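Long-range contacts in dnab-like replicative helicase (Bacillus phage SPP1, PDB 3BH0), which probably unwinds duplex DNA in the 5'-3' direction at the replication fork, fuelled by ATP hydrolysis, and is represented here by its C-terminal ATPase domain: residues N100-E105 against A160-N165; V117-I122 against S143-E148. All coordinates share one frame; numbering follows the deposited sequence.

Contact 1 (N100-E105 against A160-N165); sequences NLHSLE and AGQSVN
At the carboxyl end of the parallel part of the sheet in this RecA-like P-loop ATPase domain of the DnaB family, the end of strand 98-103 meets the connection that leaves the edge strand 154-157 and leads into helix 164-176. Gln162 is the residue that reaches across. Its CG lies beside the backbone N and anti to the carbonyl carbon (chi1 -57°), and from there the chain runs extended, bringing the amide between His102 and Leu104. Gln162 OE1 comes to the edge of the imidazole, in its plane, 2.9 Å from His102 CD2; this is a contact with a ring carbon, which could carry some C-H...O attraction. The side chains cross at nearly a right angle, with ring and amide planes 54° apart. The other branch, NE2, is gripped by two carbonyl oxygens, Phe157 O at the end of the edge strand and Lys159 O in the connection, and this pair fixes which way the amide faces and holds OE1 at the imidazole edge.

Leu104 brings the other half. Its CG also stands beside the backbone N (chi1 -71°), and Leu104 CD2 is the methyl that does the touching: it presses closely on Ala160 O at 3.1 Å and packs on Gln162 CB at 3.8 Å. The leucine crosses the glutamine stem obliquely. Gln162 NE2 lies 3.8 Å from Leu104 CG. The backbones come nearest where Leu104 CA is 4.9 Å from Ala160 CA.

Just past the glutamine, Ser163 is the N-cap of helix 164-176, its OG accepting from Tyr166 N. That helix covers His102 through Ile167 and Lys170, while the imidazole stacks on Phe157 of strand 154-157; Leu104 packs on Ile187 of strand 183-188, the other sheet neighbour of strand 98-103.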
ATOM      1  N   ASN A 100       9.751   3.163   0.362  1.00 41.38           N
ATOM      2  CA  ASN A 100       9.902   4.161  -0.678  1.00 40.38           C
ATOM      3  C   ASN A 100       8.517   4.492  -1.219  1.00 39.67           C
ATOM      4  O   ASN A 100       7.888   3.678  -1.893  1.00 39.24           O
ATOM      5  CB  ASN A 100      10.758   3.623  -1.823  1.00 40.65           C
ATOM      6  CG  ASN A 100      12.258   3.803  -1.601  1.00 41.33           C
ATOM      7  OD1 ASN A 100      12.703   4.245  -0.545  1.00 42.99           O
ATOM      8  ND2 ASN A 100      13.041   3.459  -2.624  1.00 39.77           N
ATOM      9  N   LEU A 101       8.040   5.689  -0.912  1.00 39.00           N
ATOM     10  CA  LEU A 101       6.735   6.120  -1.382  1.00 38.08           C
ATOM     11  C   LEU A 101       6.888   6.993  -2.610  1.00 37.29           C
ATOM     12  O   LEU A 101       7.486   8.069  -2.549  1.00 37.90           O
ATOM     13  CB  LEU A 101       5.966   6.848  -0.285  1.00 37.42           C
ATOM     14  CG  LEU A 101       4.766   7.683  -0.738  1.00 38.51           C
ATOM     15  CD1 LEU A 101       3.640   6.855  -1.411  1.00 36.13           C
ATOM     16  CD2 LEU A 101       4.233   8.513   0.439  1.00 38.60           C
ATOM     17  N   HIS A 102       6.355   6.510  -3.725  1.00 36.19           N
ATOM     18  CA  HIS A 102       6.372   7.257  -4.957  1.00 35.53           C
ATOM     19  C   HIS A 102       5.009   7.914  -5.126  1.00 35.51           C
ATOM     20  O   HIS A 102       4.020   7.269  -5.487  1.00 34.73           O
ATOM     21  CB  HIS A 102       6.766   6.361  -6.127  1.00 35.15           C
ATOM     22  CG  HIS A 102       8.196   5.925  -6.079  1.00 35.62           C
ATOM     23  ND1 HIS A 102       8.640   4.914  -5.250  1.00 35.98           N
ATOM     24  CD2 HIS A 102       9.291   6.383  -6.730  1.00 34.60           C
ATOM     25  CE1 HIS A 102       9.946   4.771  -5.395  1.00 34.43           C
ATOM     26  NE2 HIS A 102      10.363   5.646  -6.291  1.00 33.27           N
ATOM     27  N   SER A 103       4.966   9.206  -4.798  1.00 35.72           N
ATOM     28  CA  SER A 103       3.710   9.926  -4.746  1.00 35.62           C
ATOM     29  C   SER A 103       3.585  10.918  -5.894  1.00 35.48           C
ATOM     30  O   SER A 103       4.194  11.978  -5.910  1.00 34.98           O
ATOM     31  CB  SER A 103       3.509  10.566  -3.373  1.00 35.72           C
ATOM     32  OG  SER A 103       3.897  11.907  -3.356  1.00 37.40           O
ATOM     33  N   LEU A 104       2.779  10.518  -6.864  1.00 35.64           N
ATOM     34  CA  LEU A 104       2.674  11.187  -8.133  1.00 36.69           C
ATOM     35  C   LEU A 104       1.528  12.192  -8.088  1.00 37.19           C
ATOM     36  O   LEU A 104       1.468  13.141  -8.872  1.00 37.04           O
ATOM     37  CB  LEU A 104       2.451  10.130  -9.207  1.00 36.41           C
ATOM     38  CG  LEU A 104       3.704   9.289  -9.459  1.00 36.82           C
ATOM     39  CD1 LEU A 104       3.408   7.821  -9.224  1.00 36.59           C
ATOM     40  CD2 LEU A 104       4.135   9.505 -10.891  1.00 38.37           C
ATOM     41  N   GLU A 105       0.642  11.963  -7.130  1.00 37.94           N
ATOM     42  CA  GLU A 105      -0.527  12.779  -6.901  1.00 39.46           C
ATOM     43  C   GLU A 105      -0.172  13.988  -6.011  1.00 38.86           C
ATOM     44  O   GLU A 105      -0.567  15.110  -6.304  1.00 38.86           O
ATOM     45  CB  GLU A 105      -1.605  11.895  -6.252  1.00 39.82           C
ATOM     46  CG  GLU A 105      -2.959  12.537  -6.118  1.00 44.89           C
ATOM     47  CD  GLU A 105      -3.917  12.208  -7.268  1.00 50.63           C
ATOM     48  OE1 GLU A 105      -3.816  12.844  -8.361  1.00 53.50           O
ATOM     49  OE2 GLU A 105      -4.796  11.326  -7.054  1.00 51.43           O
ATOM     50  N   ALA A 160       6.243  14.485 -10.445  1.00 37.03           N
ATOM     51  CA  ALA A 160       4.959  14.281 -11.115  1.00 37.14           C
ATOM     52  C   ALA A 160       5.025  13.162 -12.169  1.00 37.17           C
ATOM     53  O   ALA A 160       4.114  12.329 -12.238  1.00 37.48           O
ATOM     54  CB  ALA A 160       4.457  15.575 -11.725  1.00 36.73           C
ATOM     55  N   GLY A 161       6.099  13.152 -12.964  1.00 36.60           N
ATOM     56  CA  GLY A 161       6.272  12.207 -14.065  1.00 36.39           C
ATOM     57  C   GLY A 161       7.313  11.155 -13.739  1.00 36.44           C
ATOM     58  O   GLY A 161       8.503  11.459 -13.653  1.00 36.89           O
ATOM     59  N   GLN A 162       6.855   9.922 -13.523  1.00 35.65           N
ATOM     60  CA  GLN A 162       7.738   8.821 -13.160  1.00 35.20           C
ATOM     61  C   GLN A 162       7.327   7.585 -13.934  1.00 34.86           C
ATOM     62  O   GLN A 162       6.149   7.203 -13.929  1.00 34.99           O
ATOM     63  CB  GLN A 162       7.674   8.499 -11.663  1.00 35.17           C
ATOM     64  CG  GLN A 162       7.987   9.637 -10.727  1.00 34.64           C
ATOM     65  CD  GLN A 162       7.969   9.198  -9.282  1.00 34.98           C
ATOM     66  OE1 GLN A 162       8.501   8.154  -8.944  1.00 36.61           O
ATOM     67  NE2 GLN A 162       7.334   9.984  -8.422  1.00 37.15           N
ATOM     68  N   SER A 163       8.296   6.979 -14.612  1.00 33.92           N
ATOM     69  CA  SER A 163       8.094   5.703 -15.296  1.00 33.61           C
ATOM     70  C   SER A 163       8.456   4.593 -14.312  1.00 33.02           C
ATOM     71  O   SER A 163       8.975   4.879 -13.223  1.00 32.81           O
ATOM     72  CB  SER A 163       9.006   5.645 -16.523  1.00 33.47           C
ATOM     73  OG  SER A 163      10.353   5.874 -16.122  1.00 33.22           O
ATOM     74  N   VAL A 164       8.206   3.341 -14.678  1.00 32.81           N
ATOM     75  CA  VAL A 164       8.728   2.217 -13.878  1.00 33.37           C
ATOM     76  C   VAL A 164      10.257   2.212 -13.926  1.00 34.48           C
ATOM     77  O   VAL A 164      10.921   1.882 -12.948  1.00 35.00           O
ATOM     78  CB  VAL A 164       8.191   0.842 -14.336  1.00 32.70           C
ATOM     79  CG1 VAL A 164       8.792  -0.281 -13.486  1.00 31.69           C
ATOM     80  CG2 VAL A 164       6.696   0.813 -14.232  1.00 32.03           C
ATOM     81  N   ASN A 165      10.799   2.592 -15.071  1.00 35.79           N
ATOM     82  CA  ASN A 165      12.233   2.700 -15.252  1.00 37.67           C
ATOM     83  C   ASN A 165      12.834   3.646 -14.226  1.00 37.41           C
ATOM     84  O   ASN A 165      13.792   3.303 -13.524  1.00 37.54           O
ATOM     85  CB  ASN A 165      12.524   3.192 -16.669  1.00 38.72           C
ATOM     86  CG  ASN A 165      13.832   2.679 -17.192  1.00 42.35           C
ATOM     87  OD1 ASN A 165      14.907   3.190 -16.830  1.00 47.30           O
ATOM     88  ND2 ASN A 165      13.766   1.658 -18.048  1.00 44.01           N
TER

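Contact 2 (V117-I122 against S143-E148); sequences VTAGSI and SMAIGE
Ala145, Ala119 and Gly120 bury the most surface here, and their small size lets two pieces of backbone come close. Ala145 turns its methyl toward the end of helix 108-119. Ala145 CB lies 3.8 Å from Gly120 N and 4.0 Å from Gly120 CA, and the two chains are closest at this point, with 4.9 Å between Gly120 CA and Ala145 CA. Ala119 directs its own methyl back toward helix 139-150; Ala119 CB and Ala145 CB lie beside each other, 4.3 Å apart, neither methyl aimed squarely at the other.

The backbone of Gly120 is itself the surface on which the Ala145 methyl rests. The residue sits where helix 108-119 ends in a Schellman motif. Ser121 takes the positive phi (46°) that turns the chain out of the helix, and Ile122 N bonds back to Val117 O over 3.3 Å. The contact is thus the C-terminal turn of one helix set against the flank of another, within the helical segment that the ATPase domain carries between strands 98-103 and 154-157.

Met144 adds a looser touch at the more exposed margin. Its CG is anti to the backbone N (chi1 180°), and the chain then bends at chi2 and chi3, which swings Met144 CE round to 3.9 Å from Gly120 CA. Ile116, one turn back from Gly120 along helix 108-119, packs against Ala145 and Ile146, and Ser121 O accepts a hydrogen bond from Lys141 NZ, which also ties the turn to helix 139-150.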
ATOM      1  N   VAL A 117      -0.473  13.946  11.292  1.00 45.74           N
ATOM      2  CA  VAL A 117      -1.856  13.859  11.740  1.00 46.43           C
ATOM      3  C   VAL A 117      -2.204  12.469  12.278  1.00 47.63           C
ATOM      4  O   VAL A 117      -2.785  12.353  13.356  1.00 47.22           O
ATOM      5  CB  VAL A 117      -2.831  14.286  10.611  1.00 46.12           C
ATOM      6  CG1 VAL A 117      -4.255  13.823  10.890  1.00 45.75           C
ATOM      7  CG2 VAL A 117      -2.778  15.797  10.411  1.00 45.64           C
ATOM      8  N   THR A 118      -1.834  11.421  11.539  1.00 49.16           N
ATOM      9  CA  THR A 118      -2.129  10.046  11.960  1.00 50.87           C
ATOM     10  C   THR A 118      -1.329   9.596  13.193  1.00 52.29           C
ATOM     11  O   THR A 118      -1.891   8.992  14.121  1.00 52.78           O
ATOM     12  CB  THR A 118      -1.948   9.017  10.812  1.00 50.76           C
ATOM     13  OG1 THR A 118      -2.534   9.524   9.606  1.00 50.48           O
ATOM     14  CG2 THR A 118      -2.609   7.696  11.181  1.00 49.70           C
ATOM     15  N   ALA A 119      -0.029   9.888  13.201  1.00 53.72           N
ATOM     16  CA  ALA A 119       0.857   9.435  14.278  1.00 55.28           C
ATOM     17  C   ALA A 119       0.489  10.065  15.626  1.00 56.45           C
ATOM     18  O   ALA A 119       0.323   9.358  16.624  1.00 56.64           O
ATOM     19  CB  ALA A 119       2.320   9.715  13.931  1.00 55.02           C
ATOM     20  N   GLY A 120       0.340  11.388  15.642  1.00 57.62           N
ATOM     21  CA  GLY A 120       0.113  12.119  16.882  1.00 58.98           C
ATOM     22  C   GLY A 120      -1.329  12.282  17.327  1.00 59.83           C
ATOM     23  O   GLY A 120      -1.582  12.957  18.325  1.00 60.35           O
ATOM     24  N   SER A 121      -2.270  11.660  16.617  1.00 60.43           N
ATOM     25  CA  SER A 121      -3.701  11.907  16.831  1.00 61.32           C
ATOM     26  C   SER A 121      -4.023  13.406  16.940  1.00 61.85           C
ATOM     27  O   SER A 121      -4.644  13.863  17.910  1.00 62.08           O
ATOM     28  CB  SER A 121      -4.239  11.136  18.046  1.00 61.60           C
ATOM     29  OG  SER A 121      -4.892   9.940  17.654  1.00 62.46           O
ATOM     30  N   ILE A 122      -3.582  14.166  15.942  1.00 62.18           N
ATOM     31  CA  ILE A 122      -3.926  15.573  15.839  1.00 62.53           C
ATOM     32  C   ILE A 122      -5.024  15.733  14.779  1.00 63.11           C
ATOM     33  O   ILE A 122      -5.149  14.901  13.881  1.00 63.41           O
ATOM     34  CB  ILE A 122      -2.696  16.439  15.500  1.00 62.43           C
ATOM     35  CG1 ILE A 122      -1.485  15.993  16.333  1.00 62.23           C
ATOM     36  CG2 ILE A 122      -3.009  17.917  15.729  1.00 62.38           C
ATOM     37  CD1 ILE A 122      -0.205  16.764  16.058  1.00 62.29           C
ATOM     38  N   SER A 143       5.448  17.394  18.298  1.00 73.25           N
ATOM     39  CA  SER A 143       6.882  17.139  18.437  1.00 72.79           C
ATOM     40  C   SER A 143       7.155  15.643  18.617  1.00 72.47           C
ATOM     41  O   SER A 143       8.180  15.137  18.158  1.00 72.17           O
ATOM     42  CB  SER A 143       7.451  17.943  19.606  1.00 72.85           C
ATOM     43  OG  SER A 143       8.841  17.714  19.748  1.00 73.30           O
ATOM     44  N   MET A 144       6.231  14.952  19.290  1.00 72.29           N
ATOM     45  CA  MET A 144       6.239  13.485  19.377  1.00 72.19           C
ATOM     46  C   MET A 144       6.080  12.893  17.975  1.00 71.60           C
ATOM     47  O   MET A 144       6.864  12.036  17.568  1.00 71.60           O
ATOM     48  CB  MET A 144       5.127  12.991  20.323  1.00 72.45           C
ATOM     49  CG  MET A 144       5.012  11.464  20.501  1.00 73.51           C
ATOM     50  SD  MET A 144       3.750  10.647  19.472  1.00 75.48           S
ATOM     51  CE  MET A 144       2.223  11.340  20.125  1.00 74.73           C
ATOM     52  N   ALA A 145       5.073  13.387  17.249  1.00 70.93           N
ATOM     53  CA  ALA A 145       4.783  12.984  15.870  1.00 70.11           C
ATOM     54  C   ALA A 145       5.914  13.309  14.898  1.00 69.53           C
ATOM     55  O   ALA A 145       6.269  12.472  14.076  1.00 69.66           O
ATOM     56  CB  ALA A 145       3.467  13.607  15.390  1.00 70.12           C
ATOM     57  N   ILE A 146       6.479  14.509  14.983  1.00 68.63           N
ATOM     58  CA  ILE A 146       7.607  14.866  14.117  1.00 68.13           C
ATOM     59  C   ILE A 146       8.851  14.043  14.449  1.00 67.75           C
ATOM     60  O   ILE A 146       9.697  13.795  13.585  1.00 67.76           O
ATOM     61  CB  ILE A 146       7.906  16.383  14.133  1.00 68.20           C
ATOM     62  CG1 ILE A 146       6.822  17.119  13.339  1.00 67.93           C
ATOM     63  CG2 ILE A 146       9.311  16.684  13.567  1.00 68.04           C
ATOM     64  CD1 ILE A 146       6.864  18.622  13.455  1.00 68.75           C
ATOM     65  N   GLY A 147       8.938  13.612  15.703  1.00 67.20           N
ATOM     66  CA  GLY A 147      10.040  12.782  16.169  1.00 66.25           C
ATOM     67  C   GLY A 147       9.974  11.422  15.525  1.00 65.42           C
ATOM     68  O   GLY A 147      10.986  10.900  15.067  1.00 65.31           O
ATOM     69  N   GLU A 148       8.771  10.869  15.475  1.00 65.01           N
ATOM     70  CA  GLU A 148       8.548   9.546  14.891  1.00 64.88           C
ATOM     71  C   GLU A 148       8.765   9.473  13.380  1.00 64.39           C
ATOM     72  O   GLU A 148       9.346   8.493  12.889  1.00 64.71           O
ATOM     73  CB  GLU A 148       7.171   9.010  15.264  1.00 64.93           C
ATOM     74  CG  GLU A 148       7.156   8.444  16.656  1.00 66.37           C
ATOM     75  CD  GLU A 148       6.231   7.270  16.778  1.00 67.92           C
ATOM     76  OE1 GLU A 148       5.022   7.517  16.987  1.00 69.32           O
ATOM     77  OE2 GLU A 148       6.710   6.114  16.674  1.00 67.28           O
TER

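Overall arrangement
Contact 2 is nested within the chain loop that contact 1 closes: strand 98-103 runs on into helix 108-119, the chain passes through helix 139-150 and strand 154-157, and it comes back beside its start at 160-165. The two do not touch; their centres are 25 Å apart and their nearest atoms about 11 Å. Contact 1 is the more buried; its centre lies about 14 Å from the centre of the chain, that of contact 2, which joins helices farther out, about 20 Å. A probable Walker A P-loop, with Gly80, Lys81 and Thr82, lies near contact 1, on the side of Ser103, without being touched by that side chain.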